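Local coordinates for protein chitin deacetylase 1 (Bombyx mori, PDB 5ZNT) that hydrolyses the N-acetamido groups of N-acetyl-D-glucosamine residues in chitin, a zinc-dependent deacetylation that yields chitosan and acetate, at residues 118-121 with 122-126; 126-129 with 130-134; 235-238 with 239-242. All coordinates share one frame; numbering follows the deposited sequence.

Interaction 1: 118-121 with 122-126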
loop_
_atom_site.group_PDB
_atom_site.type_symbol
_atom_site.label_atom_id
_atom_site.label_comp_id
_atom_site.label_asym_id
_atom_site.label_seq_id
_atom_site.Cartn_x
_atom_site.Cartn_y
_atom_site.Cartn_z
ATOM N N ASP A 118 -1.105 19.199 -11.710
ATOM C CA ASP A 118 -1.503 19.984 -10.547
ATOM C C ASP A 118 -2.650 19.316 -9.791
ATOM O O ASP A 118 -2.658 19.318 -8.556
ATOM C CB ASP A 118 -1.864 21.402 -10.982
ATOM C CG ASP A 118 -2.271 22.288 -9.813
ATOM O OD1 ASP A 118 -1.415 22.539 -8.932
ATOM O OD2 ASP A 118 -3.441 22.738 -9.787
ATOM N N ASP A 119 -3.621 18.736 -10.509
ATOM C CA ASP A 119 -4.701 17.999 -9.856
ATOM C C ASP A 119 -4.147 16.852 -9.010
ATOM O O ASP A 119 -4.549 16.660 -7.857
ATOM C CB ASP A 119 -5.676 17.420 -10.886
ATOM C CG ASP A 119 -6.570 18.464 -11.564
ATOM O OD1 ASP A 119 -6.902 19.512 -10.964
ATOM O OD2 ASP A 119 -6.959 18.192 -12.727
ATOM N N TRP A 120 -3.245 16.054 -9.592
ATOM C CA TRP A 120 -2.633 14.959 -8.845
ATOM C C TRP A 120 -1.905 15.486 -7.620
ATOM O O TRP A 120 -1.951 14.867 -6.551
ATOM C CB TRP A 120 -1.663 14.176 -9.742
ATOM C CG TRP A 120 -2.360 13.178 -10.585
ATOM C CD1 TRP A 120 -2.721 13.312 -11.911
ATOM C CD2 TRP A 120 -2.811 11.889 -10.172
ATOM N NE1 TRP A 120 -3.367 12.174 -12.340
ATOM C CE2 TRP A 120 -3.451 11.291 -11.291
ATOM C CE3 TRP A 120 -2.756 11.181 -8.958
ATOM C CZ2 TRP A 120 -4.006 10.014 -11.237
ATOM C CZ3 TRP A 120 -3.304 9.908 -8.907
ATOM C CH2 TRP A 120 -3.920 9.336 -10.044
ATOM N N GLY A 121 -1.214 16.618 -7.764
ATOM C CA GLY A 121 -0.500 17.196 -6.637
ATOM C C GLY A 121 -1.439 17.646 -5.535
ATOM O O GLY A 121 -1.205 17.354 -4.358
ATOM N N LYS A 122 -2.532 18.325 -5.898
ATOM C CA LYS A 122 -3.471 18.776 -4.868
ATOM C C LYS A 122 -4.069 17.597 -4.119
ATOM O O LYS A 122 -4.229 17.654 -2.898
ATOM C CB LYS A 122 -4.576 19.632 -5.478
ATOM C CG LYS A 122 -4.070 21.005 -5.951
ATOM C CD LYS A 122 -5.156 21.734 -6.732
ATOM C CE LYS A 122 -5.543 23.031 -6.066
ATOM N NZ LYS A 122 -6.749 23.619 -6.714
ATOM N N GLU A 123 -4.395 16.519 -4.835
ATOM C CA GLU A 123 -4.978 15.337 -4.201
ATOM C C GLU A 123 -3.958 14.612 -3.330
ATOM O O GLU A 123 -4.262 14.241 -2.199
ATOM C CB GLU A 123 -5.532 14.379 -5.259
ATOM C CG GLU A 123 -6.834 14.864 -5.931
ATOM C CD GLU A 123 -8.047 14.650 -5.031
ATOM O OE1 GLU A 123 -7.865 14.249 -3.867
ATOM O OE2 GLU A 123 -9.186 14.860 -5.483
ATOM N N MET A 124 -2.746 14.379 -3.848
ATOM C CA MET A 124 -1.825 13.466 -3.167
ATOM C C MET A 124 -0.839 14.211 -2.276
ATOM O O MET A 124 -0.660 13.848 -1.108
ATOM C CB MET A 124 -1.086 12.593 -4.204
ATOM C CG MET A 124 -2.062 11.682 -5.007
ATOM S SD MET A 124 -3.088 10.700 -3.890
ATOM C CE MET A 124 -3.926 9.694 -5.107
ATOM N N ALA A 125 -0.176 15.247 -2.804
ATOM C CA ALA A 125 0.689 16.043 -1.937
ATOM C C ALA A 125 -0.131 16.771 -0.877
ATOM O O ALA A 125 0.334 16.941 0.253
ATOM C CB ALA A 125 1.511 17.042 -2.754
ATOM N N GLY A 126 -1.345 17.203 -1.226
ATOM C CA GLY A 126 -2.228 17.784 -0.228
ATOM C C GLY A 126 -2.558 16.816 0.889
ATOM O O GLY A 126 -2.512 17.169 2.067
#
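Trp120 and Met124 both carry CG beside the backbone N and anti to the carbonyl carbon (chi1 -82° in Trp120), which lays the two side chains next to each other, pointing the same way. The Met124 chain bends at chi2, bringing its methyl CE to 3.9 Å from CZ3 of the indole at an oblique approach, while CG of Met124 sits 4.0 Å from Trp120 CE3. Met160 of helix 154-163 touches both side chains, and the Trp112 ring meets the indole.

Asp118 meets Lys122 on the polar flank. Its carboxylate touches the lysine chain through OD2, 3.6 Å from CD, whereas OD2 and NZ of Lys122 stay 4.6 Å apart; the ammonium instead bonds Asn371 OD1. Glu123 reaches away to Thr104, near the zinc ligand His105.

Lys122, Glu123 and Met124 each donate N-H to the carbonyl four residues earlier (Asp118, Asp119 and Trp120). At Gly121 the pattern changes: its O accepts a fairly straight bond from Gly126 N (3.1 Å, 149°) and only a weak, bent one from Ala125 N (2.8 Å, 119°). Two donors thus share one carbonyl as the turn widens. This is an alpha-helix containing a wider, pi-type turn at 122-125, within helix 117-134 of the CE4 deacetylase domain.

Interaction 2: 126-129 with 130-134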
loop_
_atom_site.group_PDB
_atom_site.type_symbol
_atom_site.label_atom_id
_atom_site.label_comp_id
_atom_site.label_asym_id
_atom_site.label_seq_id
_atom_site.Cartn_x
_atom_site.Cartn_y
_atom_site.Cartn_z
ATOM N N GLY A 126 -1.345 17.203 -1.226
ATOM C CA GLY A 126 -2.228 17.784 -0.228
ATOM C C GLY A 126 -2.558 16.816 0.889
ATOM O O GLY A 126 -2.512 17.169 2.067
ATOM N N MET A 127 -2.887 15.566 0.535
ATOM C CA MET A 127 -3.194 14.585 1.570
ATOM C C MET A 127 -1.975 14.327 2.445
ATOM O O MET A 127 -2.109 14.153 3.665
ATOM C CB MET A 127 -3.688 13.271 0.950
ATOM C CG MET A 127 -4.048 12.191 1.978
ATOM S SD MET A 127 -5.254 12.774 3.236
ATOM C CE MET A 127 -5.354 11.364 4.346
ATOM N N ARG A 128 -0.776 14.303 1.849
ATOM C CA ARG A 128 0.436 14.192 2.669
ATOM C C ARG A 128 0.545 15.346 3.668
ATOM O O ARG A 128 0.941 15.146 4.826
ATOM C CB ARG A 128 1.686 14.133 1.779
ATOM C CG ARG A 128 3.019 14.037 2.589
ATOM C CD ARG A 128 4.248 13.857 1.652
ATOM N NE ARG A 128 4.351 14.968 0.717
ATOM C CZ ARG A 128 5.152 14.974 -0.343
ATOM N NH1 ARG A 128 5.921 13.925 -0.593
ATOM N NH2 ARG A 128 5.182 16.026 -1.150
ATOM N N VAL A 129 0.208 16.562 3.241
ATOM C CA VAL A 129 0.252 17.704 4.164
ATOM C C VAL A 129 -0.728 17.504 5.320
ATOM O O VAL A 129 -0.397 17.749 6.489
ATOM C CB VAL A 129 -0.045 19.007 3.397
ATOM C CG1 VAL A 129 -0.483 20.140 4.355
ATOM C CG2 VAL A 129 1.164 19.431 2.550
ATOM N N ILE A 130 -1.951 17.068 5.012
ATOM C CA ILE A 130 -2.950 16.837 6.056
ATOM C C ILE A 130 -2.435 15.838 7.079
ATOM O O ILE A 130 -2.501 16.069 8.300
ATOM C CB ILE A 130 -4.276 16.362 5.430
ATOM C CG1 ILE A 130 -4.821 17.430 4.475
ATOM C CG2 ILE A 130 -5.310 16.035 6.530
ATOM C CD1 ILE A 130 -6.117 17.000 3.755
ATOM N N ILE A 131 -1.916 14.704 6.602
ATOM C CA ILE A 131 -1.435 13.665 7.515
ATOM C C ILE A 131 -0.294 14.186 8.371
ATOM O O ILE A 131 -0.294 14.015 9.600
ATOM C CB ILE A 131 -0.981 12.423 6.738
ATOM C CG1 ILE A 131 -2.184 11.751 6.047
ATOM C CG2 ILE A 131 -0.285 11.442 7.686
ATOM C CD1 ILE A 131 -1.746 10.671 5.040
ATOM N N GLU A 132 0.721 14.779 7.726
ATOM C CA GLU A 132 1.904 15.238 8.452
ATOM C C GLU A 132 1.520 16.245 9.524
ATOM O O GLU A 132 2.036 16.190 10.656
ATOM C CB GLU A 132 2.926 15.833 7.479
ATOM C CG GLU A 132 3.599 14.759 6.582
ATOM C CD GLU A 132 4.616 15.340 5.579
ATOM O OE1 GLU A 132 4.688 16.566 5.420
ATOM O OE2 GLU A 132 5.347 14.567 4.934
ATOM N N LYS A 133 0.571 17.138 9.209
ATOM C CA LYS A 133 0.116 18.090 10.217
ATOM C C LYS A 133 -0.728 17.421 11.297
ATOM O O LYS A 133 -0.369 17.452 12.480
ATOM C CB LYS A 133 -0.675 19.236 9.586
ATOM C CG LYS A 133 -1.225 20.200 10.655
ATOM C CD LYS A 133 -1.780 21.489 10.033
ATOM C CE LYS A 133 -2.456 22.356 11.140
ATOM N NZ LYS A 133 -2.975 23.635 10.540
ATOM N N PHE A 134 -1.878 16.845 10.928
ATOM C CA PHE A 134 -2.827 16.439 11.962
ATOM C C PHE A 134 -2.481 15.130 12.642
ATOM O O PHE A 134 -3.038 14.859 13.713
ATOM C CB PHE A 134 -4.240 16.417 11.391
ATOM C CG PHE A 134 -4.692 17.788 11.037
ATOM C CD1 PHE A 134 -5.053 18.685 12.050
ATOM C CD2 PHE A 134 -4.623 18.233 9.720
ATOM C CE1 PHE A 134 -5.426 19.990 11.751
ATOM C CE2 PHE A 134 -4.987 19.547 9.402
ATOM C CZ PHE A 134 -5.396 20.425 10.422
#
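Ile130 N donates to Gly126 O (3.0 Å), and CG1 of Ile130 lies against the same oxygen, 3.3 Å away.

Ile131 makes the main apolar contact. The Met127 chain starts with CG anti to the backbone N (chi1 -179°) and bends at chi2, which swings CE back across the isoleucine, 3.6 Å from CG1 and 3.7 Å from CD1 of Ile131. The two side chains meet at a slant against Val100 of strand 97-100.

Glu132 follows on the partly exposed side. It lies alongside Arg128, pointing the same way, and its OE2 touches the aliphatic part of the arginine, 3.3 Å from CG. The carboxylate and guanidinium planes are 23° apart, yet OE2 is 4.4 Å from NE of Arg128 and well out of the guanidinium plane, so no N-H points at it and any attraction is probably purely electrostatic. The guanidinium has other partners: NH1 bonds Gln164 O, and the group makes a cation-pi contact with Phe166.

Lys133 donates its N to Val129 O and extends its chain outward, where its NZ bonds Thr374 O and forms a salt bridge with Asp376; on the way its CG passes 3.9 Å above the centre of the Phe134 ring. The arrangement is that of an amphipathic alpha-helix, the closing turns of helix 117-134, packed on the parallel sheet of the deacetylase domain.

Interaction 3: 235-238 with 239-242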
loop_
_atom_site.group_PDB
_atom_site.type_symbol
_atom_site.label_atom_id
_atom_site.label_comp_id
_atom_site.label_asym_id
_atom_site.label_seq_id
_atom_site.Cartn_x
_atom_site.Cartn_y
_atom_site.Cartn_z
ATOM N N ASP A 235 -11.295 -7.789 -2.201
ATOM C CA ASP A 235 -12.753 -7.750 -2.278
ATOM C C ASP A 235 -13.276 -7.718 -3.712
ATOM O O ASP A 235 -14.489 -7.847 -3.913
ATOM C CB ASP A 235 -13.285 -6.538 -1.520
ATOM C CG ASP A 235 -12.528 -5.294 -1.859
ATOM O OD1 ASP A 235 -11.495 -5.047 -1.176
ATOM O OD2 ASP A 235 -12.919 -4.620 -2.849
ATOM N N SER A 236 -12.413 -7.526 -4.707
ATOM C CA SER A 236 -12.853 -7.671 -6.083
ATOM C C SER A 236 -12.846 -9.126 -6.559
ATOM O O SER A 236 -13.236 -9.384 -7.704
ATOM C CB SER A 236 -11.988 -6.805 -7.000
ATOM O OG SER A 236 -10.693 -7.361 -7.193
ATOM N N CYS A 237 -12.421 -10.085 -5.720
ATOM C CA CYS A 237 -12.469 -11.511 -6.076
ATOM C C CYS A 237 -13.857 -12.045 -5.732
ATOM O O CYS A 237 -14.077 -12.697 -4.710
ATOM C CB CYS A 237 -11.376 -12.303 -5.361
ATOM S SG CYS A 237 -9.721 -11.537 -5.370
ATOM N N SER A 238 -14.801 -11.799 -6.642
ATOM C CA SER A 238 -16.220 -11.906 -6.313
ATOM C C SER A 238 -16.703 -13.337 -6.117
ATOM O O SER A 238 -17.791 -13.518 -5.567
ATOM C CB SER A 238 -17.053 -11.221 -7.400
ATOM O OG SER A 238 -16.544 -11.549 -8.679
ATOM N N ASN A 239 -15.941 -14.348 -6.538
ATOM C CA ASN A 239 -16.322 -15.735 -6.292
ATOM C C ASN A 239 -15.928 -16.243 -4.907
ATOM O O ASN A 239 -16.253 -17.389 -4.573
ATOM C CB ASN A 239 -15.715 -16.653 -7.360
ATOM C CG ASN A 239 -14.200 -16.533 -7.446
ATOM O OD1 ASN A 239 -13.646 -15.438 -7.330
ATOM N ND2 ASN A 239 -13.525 -17.658 -7.657
ATOM N N ILE A 240 -15.243 -15.441 -4.091
ATOM C CA ILE A 240 -14.891 -15.850 -2.733
ATOM C C ILE A 240 -16.094 -15.598 -1.827
ATOM O O ILE A 240 -16.359 -14.457 -1.444
ATOM C CB ILE A 240 -13.659 -15.102 -2.214
ATOM C CG1 ILE A 240 -12.441 -15.351 -3.100
ATOM C CG2 ILE A 240 -13.369 -15.494 -0.761
ATOM C CD1 ILE A 240 -11.231 -14.570 -2.634
ATOM N N LEU A 241 -16.800 -16.668 -1.450
ATOM C CA LEU A 241 -18.016 -16.536 -0.657
ATOM C C LEU A 241 -17.941 -17.120 0.747
ATOM O O LEU A 241 -18.729 -16.703 1.605
ATOM C CB LEU A 241 -19.200 -17.185 -1.391
ATOM C CG LEU A 241 -19.428 -16.580 -2.775
ATOM C CD1 LEU A 241 -20.184 -17.563 -3.642
ATOM C CD2 LEU A 241 -20.120 -15.209 -2.706
ATOM N N THR A 242 -17.034 -18.061 1.016
ATOM C CA THR A 242 -16.923 -18.662 2.338
ATOM C C THR A 242 -15.513 -18.490 2.891
ATOM O O THR A 242 -14.552 -18.233 2.150
ATOM C CB THR A 242 -17.263 -20.160 2.319
ATOM O OG1 THR A 242 -16.180 -20.885 1.727
ATOM C CG2 THR A 242 -18.550 -20.424 1.535
#
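Cys237 and Ile240 close a type I beta turn, with Ser238 and Asn239 at its two inner corners. Its single backbone bond runs from Ile240 N to Cys237 O at 3.0 Å and is nearly straight at the hydrogen (166°), although the donor stands above the carbonyl plane. Cys237, the first residue of this turn, is also the centre of an inverse gamma turn, so two tight reversals share this residue as the chain leaves the 3-10 segment that ends at Ser236.

Cys237 and Ile240 also meet through their side chains. The isoleucine has CG1 beside its backbone N (chi1 -60°) and an extended chi2, which carries CD1 across the turn to 3.5 Å from Cys237 CB; CG1 itself stays 3.5 Å from Cys237 O. The sulfur of Cys237 is joined to Cys231 in a disulfide, and Phe249 of helix 243-258 touches both members of the pair, with Phe246 adding to the cover of Ile240.

Asn239 folds its amide back over the turn. With chi1 at 56°, CG stands between the backbone N and the carbonyl carbon, and OD1 comes to 3.8 Å from both C and O of Cys237. The other end of the amide, ND2, donates to the backbone O of Arg218. Thr242 then caps the following helix, its OG1 bonded to Gln245 N.

The turn is closed by one backbone bond and an apolar contact, while the disulfide ties its first residue to Cys231. The buried OD1 of Asn239 finds no hydrogen-bond partner in the model, a probable energetic cost, so the orientation of the amide appears to rest on ND2 and its bond to Arg218 O.

Overall arrangement
Interactions 1 and 2 are successive parts of helix 117-134, sharing Gly126, with centres 12 Å apart; both are partly buried, with an apolar flank carrying methionine and a charged flank toward the outside. They differ in backbone: the widened turn belongs to 118-126, whereas 126-134 is regular. The side chains of Met124 and Met127 each lie about 6 Å from that of the zinc ligand His101. Interaction 3, in the loop before helix 243-258, is away from the annotated sites, its centre 33 to 34 Å from the other two. It too is partly buried, with Cys237 and Ile240 inside and Ser238 and Leu241 exposed; a single turn bond and a disulfide replace repeated helical bonding.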